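Local coordinates for lipoprotein (Colwellia psychrerythraea, PDB 3O0Y), which is of unknown function but, as a putative lipoprotein of the DUF885 family, is probably related to metallopeptidases and may act as a membrane-anchored hydrolase, at residues 165-170 with 222-227; 216-221 with 253-258; 339-342 with 346-349. All coordinates share one frame; numbering follows the deposited sequence.

Contact 1: 165-170 with 222-227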
loop_
_atom_site.group_PDB
_atom_site.type_symbol
_atom_site.label_atom_id
_atom_site.label_comp_id
_atom_site.label_asym_id
_atom_site.label_seq_id
_atom_site.Cartn_x
_atom_site.Cartn_y
_atom_site.Cartn_z
ATOM N N LEU A 165 11.327 20.659 -17.384
ATOM C CA LEU A 165 10.809 20.372 -18.709
ATOM C C LEU A 165 10.256 18.929 -18.756
ATOM O O LEU A 165 9.236 18.671 -19.398
ATOM C CB LEU A 165 11.870 20.594 -19.770
ATOM C CG LEU A 165 12.230 22.082 -20.067
ATOM C CD1 LEU A 165 13.467 22.185 -20.963
ATOM C CD2 LEU A 165 11.041 22.845 -20.686
ATOM N N ASP A 166 10.872 17.998 -18.054
ATOM C CA ASP A 166 10.247 16.648 -17.943
ATOM C C ASP A 166 8.815 16.624 -17.343
ATOM O O ASP A 166 7.916 15.836 -17.765
ATOM C CB ASP A 166 11.094 15.718 -17.102
ATOM C CG ASP A 166 12.450 15.354 -17.732
ATOM O OD1 ASP A 166 12.642 15.531 -18.938
ATOM O OD2 ASP A 166 13.359 14.923 -16.963
ATOM N N TYR A 167 8.591 17.516 -16.381
ATOM C CA TYR A 167 7.270 17.680 -15.741
ATOM C C TYR A 167 6.261 18.220 -16.746
ATOM O O TYR A 167 5.154 17.698 -16.870
ATOM C CB TYR A 167 7.463 18.612 -14.530
ATOM C CG TYR A 167 6.342 18.829 -13.576
ATOM C CD1 TYR A 167 6.111 17.939 -12.545
ATOM C CD2 TYR A 167 5.484 19.930 -13.706
ATOM C CE1 TYR A 167 5.121 18.215 -11.545
ATOM C CE2 TYR A 167 4.527 20.217 -12.713
ATOM C CZ TYR A 167 4.315 19.329 -11.687
ATOM O OH TYR A 167 3.353 19.573 -10.735
ATOM N N ILE A 168 6.688 19.199 -17.548
ATOM C CA ILE A 168 5.838 19.794 -18.564
ATOM C C ILE A 168 5.447 18.796 -19.638
ATOM O O ILE A 168 4.274 18.722 -20.066
ATOM C CB ILE A 168 6.521 21.080 -19.134
ATOM C CG1 ILE A 168 6.457 22.160 -18.061
ATOM C CG2 ILE A 168 5.844 21.559 -20.436
ATOM C CD1 ILE A 168 7.518 23.269 -18.264
ATOM N N VAL A 169 6.444 18.060 -20.086
ATOM C CA VAL A 169 6.266 17.050 -21.126
ATOM C C VAL A 169 5.288 15.948 -20.646
ATOM O O VAL A 169 4.442 15.463 -21.409
ATOM C CB VAL A 169 7.610 16.509 -21.546
ATOM C CG1 VAL A 169 7.451 15.259 -22.366
ATOM C CG2 VAL A 169 8.367 17.644 -22.326
ATOM N N ARG A 170 5.425 15.576 -19.380
ATOM C CA ARG A 170 4.477 14.597 -18.803
ATOM C C ARG A 170 3.052 15.115 -18.785
ATOM O O ARG A 170 2.107 14.415 -19.232
ATOM C CB ARG A 170 4.965 14.174 -17.403
ATOM C CG ARG A 170 6.028 13.087 -17.540
ATOM C CD ARG A 170 6.357 12.435 -16.187
ATOM N NE ARG A 170 6.970 11.107 -16.339
ATOM C CZ ARG A 170 7.699 10.514 -15.404
ATOM N NH1 ARG A 170 7.873 11.075 -14.214
ATOM N NH2 ARG A 170 8.181 9.310 -15.637
ATOM N N ASN A 222 0.921 24.880 -8.174
ATOM C CA ASN A 222 1.451 25.322 -6.889
ATOM C C ASN A 222 2.674 24.525 -6.393
ATOM O O ASN A 222 3.626 25.090 -5.834
ATOM C CB ASN A 222 0.309 25.362 -5.854
ATOM C CG ASN A 222 -0.718 26.495 -6.107
ATOM O OD1 ASN A 222 -1.886 26.391 -5.703
ATOM N ND2 ASN A 222 -0.283 27.557 -6.707
ATOM N N VAL A 223 2.660 23.200 -6.594
ATOM C CA VAL A 223 3.823 22.403 -6.315
ATOM C C VAL A 223 4.979 22.823 -7.181
ATOM O O VAL A 223 6.096 22.954 -6.726
ATOM C CB VAL A 223 3.506 20.891 -6.560
ATOM C CG1 VAL A 223 4.835 20.103 -6.520
ATOM C CG2 VAL A 223 2.426 20.445 -5.486
ATOM N N PHE A 224 4.735 22.986 -8.464
ATOM C CA PHE A 224 5.784 23.409 -9.333
ATOM C C PHE A 224 6.348 24.781 -8.882
ATOM O O PHE A 224 7.583 24.974 -8.834
ATOM C CB PHE A 224 5.290 23.497 -10.758
ATOM C CG PHE A 224 6.377 23.784 -11.726
ATOM C CD1 PHE A 224 7.123 22.785 -12.267
ATOM C CD2 PHE A 224 6.667 25.092 -12.084
ATOM C CE1 PHE A 224 8.142 23.073 -13.204
ATOM C CE2 PHE A 224 7.678 25.400 -12.988
ATOM C CZ PHE A 224 8.422 24.409 -13.539
ATOM N N ARG A 225 5.469 25.705 -8.476
ATOM C CA ARG A 225 5.975 27.013 -8.043
ATOM C C ARG A 225 6.886 26.870 -6.829
ATOM O O ARG A 225 7.880 27.558 -6.722
ATOM C CB ARG A 225 4.835 27.965 -7.672
ATOM C CG ARG A 225 3.996 28.484 -8.762
ATOM C CD ARG A 225 2.815 29.389 -8.199
ATOM N NE ARG A 225 2.237 30.197 -9.254
ATOM C CZ ARG A 225 0.984 30.104 -9.688
ATOM N NH1 ARG A 225 0.087 29.277 -9.093
ATOM N NH2 ARG A 225 0.603 30.901 -10.675
ATOM N N GLU A 226 6.504 26.040 -5.870
ATOM C CA GLU A 226 7.279 25.902 -4.657
ATOM C C GLU A 226 8.640 25.263 -4.899
ATOM O O GLU A 226 9.661 25.732 -4.383
ATOM C CB GLU A 226 6.531 25.114 -3.579
ATOM C CG GLU A 226 7.507 24.775 -2.396
ATOM C CD GLU A 226 6.858 24.417 -1.041
ATOM O OE1 GLU A 226 5.594 24.415 -0.926
ATOM O OE2 GLU A 226 7.643 24.136 -0.086
ATOM N N LYS A 227 8.682 24.255 -5.758
ATOM C CA LYS A 227 9.945 23.592 -6.093
ATOM C C LYS A 227 10.841 24.418 -7.012
ATOM O O LYS A 227 12.035 24.566 -6.733
ATOM C CB LYS A 227 9.639 22.211 -6.674
ATOM C CG LYS A 227 9.014 21.328 -5.604
ATOM C CD LYS A 227 8.942 19.836 -5.979
ATOM C CE LYS A 227 8.212 18.990 -4.899
ATOM N NZ LYS A 227 8.214 17.499 -5.176
#
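Y167 of helix 161-172 and F224 of helix 219-228 carry most of this contact, with V223 adding a smaller patch beside them. Both aromatic side chains have CG anti to the backbone N (chi1 -172° for Y167, -174° for F224), which directs each ring toward the other helix. The rings pass each other in opposite directions. Their planes are inclined by 29°, yet the centroids lie 5.4 Å apart, and the rings are slid so far that they barely overlap. They meet obliquely through a few atoms: CD2 of Y167 comes to 3.6 Å from CD1 of F224, and CE2 of Y167 lies 3.9 Å from CB of F224. At the far end of the tyrosine, its OH stands 4.4 Å from CB of V223, a loose apolar neighbour. The hydroxyl is hydrogen-bonded to the carbonyl oxygen of F220, one turn earlier in the helix of F224. Tyrosine thus suits its place, its ring packing on F224 while its OH reaches the backbone of the partner helix; phenylalanine supplies a purely apolar partner. The contact is accordingly held by dispersion and hydrophobic burial, and the hydroxyl's bond to F220 probably limits how far the tyrosine ring can shift.

Contact 2: 216-221 with 253-258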
loop_
_atom_site.group_PDB
_atom_site.type_symbol
_atom_site.label_atom_id
_atom_site.label_comp_id
_atom_site.label_asym_id
_atom_site.label_seq_id
_atom_site.Cartn_x
_atom_site.Cartn_y
_atom_site.Cartn_z
ATOM N N GLU A 216 -4.961 27.790 -12.825
ATOM C CA GLU A 216 -3.817 28.587 -12.355
ATOM C C GLU A 216 -3.534 28.330 -10.911
ATOM O O GLU A 216 -2.436 28.637 -10.418
ATOM C CB GLU A 216 -4.060 30.114 -12.491
ATOM C CG GLU A 216 -4.367 30.621 -13.897
ATOM C CD GLU A 216 -5.647 30.029 -14.580
ATOM O OE1 GLU A 216 -6.627 29.673 -13.888
ATOM O OE2 GLU A 216 -5.657 29.922 -15.841
ATOM N N GLN A 217 -4.517 27.790 -10.182
ATOM C CA GLN A 217 -4.314 27.498 -8.767
ATOM C C GLN A 217 -4.293 25.987 -8.440
ATOM O O GLN A 217 -4.221 25.581 -7.254
ATOM C CB GLN A 217 -5.324 28.242 -7.905
ATOM C CG GLN A 217 -4.994 29.795 -7.734
ATOM C CD GLN A 217 -3.639 30.024 -7.036
ATOM O OE1 GLN A 217 -3.267 29.289 -6.083
ATOM N NE2 GLN A 217 -2.862 30.999 -7.548
ATOM N N HIS A 218 -4.153 25.191 -9.484
ATOM C CA HIS A 218 -4.164 23.752 -9.316
ATOM C C HIS A 218 -2.896 23.301 -8.562
ATOM O O HIS A 218 -1.787 23.885 -8.720
ATOM C CB HIS A 218 -4.240 23.066 -10.667
ATOM C CG HIS A 218 -4.620 21.625 -10.574
ATOM N ND1 HIS A 218 -3.681 20.613 -10.419
ATOM C CD2 HIS A 218 -5.840 21.029 -10.594
ATOM C CE1 HIS A 218 -4.327 19.457 -10.316
ATOM N NE2 HIS A 218 -5.636 19.678 -10.417
ATOM N N PRO A 219 -2.992 22.170 -7.812
ATOM C CA PRO A 219 -1.754 21.717 -7.172
ATOM C C PRO A 219 -0.605 21.428 -8.110
ATOM O O PRO A 219 0.556 21.574 -7.713
ATOM C CB PRO A 219 -2.195 20.462 -6.430
ATOM C CG PRO A 219 -3.601 20.740 -6.072
ATOM C CD PRO A 219 -4.176 21.506 -7.203
ATOM N N PHE A 220 -0.887 20.990 -9.314
ATOM C CA PHE A 220 0.214 20.782 -10.275
ATOM C C PHE A 220 1.046 22.069 -10.426
ATOM O O PHE A 220 2.265 22.016 -10.574
ATOM C CB PHE A 220 -0.326 20.379 -11.644
ATOM C CG PHE A 220 -0.483 18.865 -11.875
ATOM C CD1 PHE A 220 0.491 17.960 -11.570
ATOM C CD2 PHE A 220 -1.644 18.401 -12.524
ATOM C CE1 PHE A 220 0.327 16.594 -11.878
ATOM C CE2 PHE A 220 -1.805 17.067 -12.819
ATOM C CZ PHE A 220 -0.817 16.168 -12.494
ATOM N N VAL A 221 0.357 23.215 -10.544
ATOM C CA VAL A 221 1.022 24.556 -10.599
ATOM C C VAL A 221 1.665 24.961 -9.270
ATOM O O VAL A 221 2.821 25.384 -9.230
ATOM C CB VAL A 221 0.044 25.638 -10.975
ATOM C CG1 VAL A 221 0.813 26.992 -11.092
ATOM C CG2 VAL A 221 -0.682 25.246 -12.267
ATOM N N VAL A 253 -4.541 20.825 -21.402
ATOM C CA VAL A 253 -4.412 19.384 -21.601
ATOM C C VAL A 253 -5.018 18.629 -20.384
ATOM O O VAL A 253 -5.934 17.822 -20.570
ATOM C CB VAL A 253 -3.007 18.968 -21.882
ATOM C CG1 VAL A 253 -2.985 17.482 -22.220
ATOM C CG2 VAL A 253 -2.437 19.772 -23.129
ATOM N N VAL A 254 -4.572 18.940 -19.168
ATOM C CA VAL A 254 -5.004 18.180 -17.995
ATOM C C VAL A 254 -6.471 18.318 -17.741
ATOM O O VAL A 254 -7.161 17.298 -17.576
ATOM C CB VAL A 254 -4.207 18.545 -16.736
ATOM C CG1 VAL A 254 -4.710 17.772 -15.509
ATOM C CG2 VAL A 254 -2.677 18.226 -17.020
ATOM N N TYR A 255 -6.968 19.570 -17.747
ATOM C CA TYR A 255 -8.371 19.832 -17.410
ATOM C C TYR A 255 -9.344 19.124 -18.356
ATOM O O TYR A 255 -10.212 18.377 -17.873
ATOM C CB TYR A 255 -8.642 21.331 -17.295
ATOM C CG TYR A 255 -8.514 21.803 -15.921
ATOM C CD1 TYR A 255 -7.451 21.418 -15.131
ATOM C CD2 TYR A 255 -9.419 22.729 -15.382
ATOM C CE1 TYR A 255 -7.346 21.830 -13.841
ATOM C CE2 TYR A 255 -9.309 23.140 -14.081
ATOM C CZ TYR A 255 -8.273 22.699 -13.314
ATOM O OH TYR A 255 -8.098 23.099 -12.011
ATOM N N PRO A 256 -9.201 19.296 -19.665
ATOM C CA PRO A 256 -10.072 18.547 -20.558
ATOM C C PRO A 256 -9.941 16.998 -20.463
ATOM O O PRO A 256 -10.948 16.273 -20.686
ATOM C CB PRO A 256 -9.651 19.030 -21.938
ATOM C CG PRO A 256 -9.154 20.426 -21.684
ATOM C CD PRO A 256 -8.357 20.238 -20.426
ATOM N N ALA A 257 -8.729 16.513 -20.141
ATOM C CA ALA A 257 -8.511 15.069 -19.995
ATOM C C ALA A 257 -9.373 14.551 -18.829
ATOM O O ALA A 257 -10.172 13.616 -19.019
ATOM C CB ALA A 257 -6.986 14.759 -19.808
ATOM N N TYR A 258 -9.289 15.192 -17.653
ATOM C CA TYR A 258 -10.071 14.769 -16.481
ATOM C C TYR A 258 -11.554 14.911 -16.719
ATOM O O TYR A 258 -12.333 14.023 -16.416
ATOM C CB TYR A 258 -9.663 15.481 -15.196
ATOM C CG TYR A 258 -8.448 14.797 -14.575
ATOM C CD1 TYR A 258 -7.223 14.798 -15.219
ATOM C CD2 TYR A 258 -8.546 14.105 -13.365
ATOM C CE1 TYR A 258 -6.145 14.140 -14.687
ATOM C CE2 TYR A 258 -7.502 13.399 -12.857
ATOM C CZ TYR A 258 -6.291 13.401 -13.512
ATOM O OH TYR A 258 -5.191 12.739 -12.970
#
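H218 and Y255 make the aromatic part of this contact. The tyrosine OH lies at the edge of the imidazole, near its plane, 3.4 Å from CD2 of H218, and CE1 of Y255 follows at 3.7 Å from the same carbon. The planes are turned by 75° and the ring centroids are 5.8 Å apart, an oblique meeting in which the side chains run past each other in opposite directions. The polar C-H of an imidazole is a reasonable neighbour for an oxygen. The hydroxyl itself has its hydrogen bond with the carbonyl oxygen of G213.

The apolar part belongs to F220 and V254. CG1 of the valine, a compact branched residue, sits at the edge of the phenyl ring, 4.0 Å from CE2 of F220. F210 of helix 197-210 packs against both of them and also meets the H218 ring, so a third helix closes the cluster.

The polar part lies within residues 216-221. With CG anti to the backbone N (chi1 -165°), the H218 ring folds over the start of its own helix, where ND1 accepts a nearly straight bond from F220 N (3.0 Å, 169°), the donor slightly tilted from the imidazole plane. P219 CD lies on one face of the imidazole, 3.3 Å above its plane and offset toward the rim. Proline suits the helix's first residue, which needs no amide hydrogen for an i to i-4 bond.

The result is a histidine N-cap at the start of helix 219-228, packed with helices 236-268 and 197-210 in a largely helical part of the chain.

Contact 3: 339-342 with 346-349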
loop_
_atom_site.group_PDB
_atom_site.type_symbol
_atom_site.label_atom_id
_atom_site.label_comp_id
_atom_site.label_asym_id
_atom_site.label_seq_id
_atom_site.Cartn_x
_atom_site.Cartn_y
_atom_site.Cartn_z
ATOM N N VAL A 339 -14.987 4.389 22.184
ATOM C CA VAL A 339 -15.610 5.686 21.806
ATOM C C VAL A 339 -15.636 6.674 22.945
ATOM O O VAL A 339 -15.294 7.834 22.763
ATOM C CB VAL A 339 -17.016 5.431 21.266
ATOM C CG1 VAL A 339 -17.757 6.743 21.196
ATOM C CG2 VAL A 339 -16.945 4.695 19.924
ATOM N N ALA A 340 -15.987 6.206 24.149
ATOM C CA ALA A 340 -16.013 7.024 25.336
ATOM C C ALA A 340 -14.607 7.557 25.660
ATOM O O ALA A 340 -14.454 8.743 25.946
ATOM C CB ALA A 340 -16.530 6.200 26.597
ATOM N N LEU A 341 -13.591 6.720 25.540
ATOM C CA LEU A 341 -12.269 7.178 25.845
ATOM C C LEU A 341 -11.869 8.263 24.848
ATOM O O LEU A 341 -11.167 9.162 25.194
ATOM C CB LEU A 341 -11.256 6.034 25.802
ATOM C CG LEU A 341 -11.330 5.001 26.940
ATOM C CD1 LEU A 341 -10.530 3.722 26.607
ATOM C CD2 LEU A 341 -10.929 5.577 28.287
ATOM N N ASN A 342 -12.234 8.115 23.576
ATOM C CA ASN A 342 -11.830 9.077 22.558
ATOM C C ASN A 342 -12.439 10.469 22.856
ATOM O O ASN A 342 -11.953 11.457 22.311
ATOM C CB ASN A 342 -12.295 8.533 21.247
ATOM C CG ASN A 342 -11.476 8.970 20.025
ATOM O OD1 ASN A 342 -11.017 10.123 19.909
ATOM N ND2 ASN A 342 -11.467 8.081 19.027
ATOM N N ARG A 346 -7.857 14.041 28.304
ATOM C CA ARG A 346 -6.537 13.555 28.456
ATOM C C ARG A 346 -6.036 12.844 27.183
ATOM O O ARG A 346 -4.859 12.636 27.089
ATOM C CB ARG A 346 -6.434 12.583 29.641
ATOM C CG ARG A 346 -7.279 11.374 29.493
ATOM C CD ARG A 346 -7.249 10.519 30.784
ATOM N NE ARG A 346 -8.273 9.490 30.778
ATOM C CZ ARG A 346 -8.237 8.364 31.499
ATOM N NH1 ARG A 346 -7.209 8.071 32.334
ATOM N NH2 ARG A 346 -9.247 7.555 31.396
ATOM N N PHE A 347 -6.926 12.445 26.293
ATOM C CA PHE A 347 -6.592 11.686 25.070
ATOM C C PHE A 347 -6.638 12.532 23.802
ATOM O O PHE A 347 -6.528 11.977 22.688
ATOM C CB PHE A 347 -7.392 10.402 24.921
ATOM C CG PHE A 347 -7.213 9.437 26.057
ATOM C CD1 PHE A 347 -5.926 9.032 26.436
ATOM C CD2 PHE A 347 -8.302 8.948 26.786
ATOM C CE1 PHE A 347 -5.760 8.171 27.486
ATOM C CE2 PHE A 347 -8.126 8.069 27.807
ATOM C CZ PHE A 347 -6.858 7.707 28.199
ATOM N N LEU A 348 -6.793 13.845 23.940
ATOM C CA LEU A 348 -7.004 14.717 22.742
ATOM C C LEU A 348 -5.977 15.814 22.723
ATOM O O LEU A 348 -5.813 16.598 23.717
ATOM C CB LEU A 348 -8.389 15.347 22.776
ATOM C CG LEU A 348 -9.567 14.424 22.620
ATOM C CD1 LEU A 348 -10.845 15.202 23.005
ATOM C CD2 LEU A 348 -9.546 13.797 21.213
ATOM N N TYR A 349 -5.250 15.929 21.613
ATOM C CA TYR A 349 -4.458 17.092 21.374
ATOM C C TYR A 349 -5.336 18.275 21.064
ATOM O O TYR A 349 -6.442 18.125 20.485
ATOM C CB TYR A 349 -3.480 16.846 20.184
ATOM C CG TYR A 349 -2.477 15.745 20.369
ATOM C CD1 TYR A 349 -1.359 15.957 21.146
ATOM C CD2 TYR A 349 -2.690 14.489 19.838
ATOM C CE1 TYR A 349 -0.431 14.952 21.323
ATOM C CE2 TYR A 349 -1.753 13.454 19.982
ATOM C CZ TYR A 349 -0.643 13.707 20.762
ATOM O OH TYR A 349 0.277 12.707 20.975
#
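L341 and F347 are brought together by similar first torsions: each has CG anti to its own carbonyl carbon, beside the backbone N, at chi1 -71° and -59°. The leucine's branch then crosses the phenyl ring obliquely, CD2 of L341 lying 3.8 Å from CE2 of F347. R346 differs, with CG held between the backbone N and the carbonyl carbon (chi1 61°) and its chain extended from there to NE. That course lays the arginine along the ring: CG of R346 is over the centre of the F347 ring, 3.7 Å above its plane, and CZ of F347 is 3.4 Å above one face of the R346 guanidinium, offset toward the rim. NH2 of R346 ends 4.1 Å from CD2 of L341.

The shortest approach is polar on one side: the carbonyl O of L341 stands at the edge of the phenyl ring, near its plane, 3.3 Å from CD2 of F347. Aromatic C-H bonds carry a slight positive charge, so a ring edge suits a carbonyl oxygen better than a face would. Next along, CD2 of L348 makes plain van der Waals contact with O of N342 at 3.5 Å.

Beyond the two segments, F430 meets F347 edge-to-face. R346 forms a salt bridge through NE with E344 and a cation-pi contact with F492. With F347 replaced by an alanine, CD2 and the carbonyl of L341 would probably be left without the ring they meet, and CG of R346 without the face it lies over.

The chemistry thus combines apolar packing with one weakly polar contact, the F347 C-H facing the L341 carbonyl. These join segment 346-349 to the end of the helix it has just left, while the arginine's charge is probably balanced by E344.

How the contacts relate
Contacts 1 and 2 form one neighbourhood, their centres 12 Å apart, and both draw on helix 219-228. Their segments alternate along the chain, so that helix 219-228 packs against both helix 161-172 and helix 236-268. The Y167 hydroxyl bond to F220 ties contact 1 to contact 2, and R225 NH1, 2.9 Å from E216 O, probably adds a second bond. Contact 3 comes later in the sequence and is remote, its centre 42 Å from that of contact 1 and 40 Å from that of contact 2, with nearest atoms about 24 and 27 Å away. A glycerol lies about 4 Å from the F347 side chain and a tris molecule about 6 Å from that of R346, both probably from the crystallisation liquor, though such molecules can mark a pocket.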